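Local coordinates for transaminase (Bacillus megaterium, PDB 5G0A), which catalyses S-selective, pyridoxal-5'-phosphate-dependent transfer of amino groups as a class-III omega-transaminase, at the interface of chains A and B. Residues are numbered along the deposited sequence; one frame, centred on the assembly and turned at random. Chains: chain A/B, Transaminase.

The interface of chains A and B. Residues chain A 151, 166, 180, 183; chain B 130, 133-134, 325, 327.
The indole of B:Trp325 meets the carbonyl oxygen O of A:Ser166 at its edge, nearly in the ring plane, while CB of B:Ser327 lies over one face toward the rim. At that edge the pyrrole nitrogen NE1 donates a hydrogen bond of 2.9 Å to A:Ser166 O. The bond is bent, 136° at the hydrogen, and the donor stands well above the carbonyl plane. A:Ser166 is gripped a second time through its side chain: the two serine side chains lie alongside, A:Ser166 OG and B:Ser327 OG 2.6 Å apart in a hydrogen bond whose direction is not settled. B:Ser327 OG is anti to its own backbone N (chi1 -161°), which points it across the interface.

The carboxamide of B:Asn130, on helix 121-136, is a second flat group at the contact. The CD1 methyl of A:Ile180 caps one face of the amide, almost directly over CG at 3.6 Å. Two waters hold the polar ends: ND2 reaches one, 2.8 Å away, that also binds the backbone O of A:Trp151, and OD1 shares the other with A:Ser183 OG and B:Arg133 NH1. A:Ile180 also spreads over the same helix, CG2 against B:Arg133 CB and CG1 against B:Leu134.

Repeated by two-fold symmetry, this patch helps join the subunits beside two cofactor-binding segments, Thr120-Ser122 at the start of helix 121-136 and Tyr148-Gly150 just before A:Trp151, and so probably helps hold the PLP pockets in place.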
loop_
_atom_site.group_PDB
_atom_site.type_symbol
_atom_site.label_atom_id
_atom_site.label_comp_id
_atom_site.label_asym_id
_atom_site.label_seq_id
_atom_site.Cartn_x
_atom_site.Cartn_y
_atom_site.Cartn_z
ATOM N N TRP A 151 12.837 -12.829 -5.786
ATOM C CA TRP A 151 11.429 -13.207 -5.973
ATOM C C TRP A 151 10.566 -13.083 -4.718
ATOM O O TRP A 151 9.332 -13.123 -4.806
ATOM C CB TRP A 151 11.355 -14.656 -6.523
ATOM C CG TRP A 151 11.847 -15.657 -5.509
ATOM C CD1 TRP A 151 13.151 -16.056 -5.311
ATOM C CD2 TRP A 151 11.065 -16.333 -4.517
ATOM N NE1 TRP A 151 13.212 -16.948 -4.268
ATOM C CE2 TRP A 151 11.953 -17.142 -3.765
ATOM C CE3 TRP A 151 9.706 -16.340 -4.189
ATOM C CZ2 TRP A 151 11.525 -17.971 -2.730
ATOM C CZ3 TRP A 151 9.275 -17.154 -3.126
ATOM C CH2 TRP A 151 10.188 -17.945 -2.403
ATOM N N SER A 166 6.771 -14.087 -10.740
ATOM C CA SER A 166 6.065 -15.184 -10.051
ATOM C C SER A 166 4.568 -15.205 -10.348
ATOM O O SER A 166 3.780 -15.800 -9.598
ATOM C CB SER A 166 6.336 -15.162 -8.553
ATOM O OG SER A 166 7.739 -15.380 -8.351
ATOM N N ILE A 180 0.162 -11.740 -9.247
ATOM C CA ILE A 180 -0.226 -12.061 -7.876
ATOM C C ILE A 180 -1.046 -10.948 -7.222
ATOM O O ILE A 180 -0.536 -9.824 -7.054
ATOM C CB ILE A 180 1.010 -12.332 -6.984
ATOM C CG1 ILE A 180 1.904 -13.409 -7.621
ATOM C CG2 ILE A 180 0.543 -12.698 -5.567
ATOM C CD1 ILE A 180 3.301 -13.516 -7.015
ATOM N N SER A 183 0.101 -8.145 -4.622
ATOM C CA SER A 183 1.566 -8.091 -4.840
ATOM C C SER A 183 1.967 -7.845 -6.303
ATOM O O SER A 183 2.934 -8.430 -6.771
ATOM C CB SER A 183 2.231 -9.406 -4.414
ATOM O OG SER A 183 1.827 -9.800 -3.113
ATOM N N ASN B 130 1.862 -16.518 -2.262
ATOM C CA ASN B 130 1.752 -16.330 -3.701
ATOM C C ASN B 130 0.741 -17.301 -4.325
ATOM O O ASN B 130 -0.106 -16.906 -5.155
ATOM C CB ASN B 130 3.126 -16.494 -4.372
ATOM C CG ASN B 130 4.096 -15.378 -4.004
ATOM O OD1 ASN B 130 3.693 -14.368 -3.415
ATOM N ND2 ASN B 130 5.380 -15.548 -4.346
ATOM N N ARG B 133 -2.990 -16.687 -3.239
ATOM C CA ARG B 133 -3.519 -15.509 -3.956
ATOM C C ARG B 133 -3.765 -15.775 -5.420
ATOM O O ARG B 133 -4.801 -15.354 -5.959
ATOM C CB ARG B 133 -2.601 -14.282 -3.739
ATOM C CG ARG B 133 -2.645 -13.836 -2.284
ATOM C CD ARG B 133 -1.513 -12.846 -1.965
ATOM N NE ARG B 133 -1.871 -12.025 -0.810
ATOM C CZ ARG B 133 -1.031 -11.613 0.126
ATOM N NH1 ARG B 133 0.263 -11.948 0.079
ATOM N NH2 ARG B 133 -1.499 -10.849 1.117
ATOM N N LEU B 134 -2.844 -16.490 -6.074
ATOM C CA LEU B 134 -3.036 -16.824 -7.483
ATOM C C LEU B 134 -4.220 -17.788 -7.672
ATOM O O LEU B 134 -5.030 -17.587 -8.591
ATOM C CB LEU B 134 -1.791 -17.434 -8.117
ATOM C CG LEU B 134 -0.637 -16.455 -8.422
ATOM C CD1 LEU B 134 0.669 -17.224 -8.594
ATOM C CD2 LEU B 134 -0.893 -15.504 -9.603
ATOM N N TRP B 325 4.192 -20.892 -14.684
ATOM C CA TRP B 325 4.402 -20.091 -13.471
ATOM C C TRP B 325 5.806 -19.495 -13.529
ATOM O O TRP B 325 6.779 -20.228 -13.555
ATOM C CB TRP B 325 4.265 -20.984 -12.239
ATOM C CG TRP B 325 4.322 -20.255 -10.928
ATOM C CD1 TRP B 325 4.072 -18.914 -10.705
ATOM C CD2 TRP B 325 4.533 -20.843 -9.644
ATOM N NE1 TRP B 325 4.144 -18.641 -9.347
ATOM C CE2 TRP B 325 4.440 -19.803 -8.680
ATOM C CE3 TRP B 325 4.811 -22.153 -9.207
ATOM C CZ2 TRP B 325 4.613 -20.034 -7.305
ATOM C CZ3 TRP B 325 4.984 -22.391 -7.838
ATOM C CH2 TRP B 325 4.868 -21.332 -6.899
ATOM N N SER B 327 8.269 -18.206 -11.858
ATOM C CA SER B 327 8.917 -18.026 -10.556
ATOM C C SER B 327 10.199 -18.834 -10.503
ATOM O O SER B 327 10.193 -20.049 -10.771
ATOM C CB SER B 327 7.968 -18.464 -9.440
ATOM O OG SER B 327 8.352 -17.919 -8.174
HETATM O O HOH W 1 7.101 -13.508 -3.356
HETATM O O HOH W 2 1.942 -12.736 -2.066
#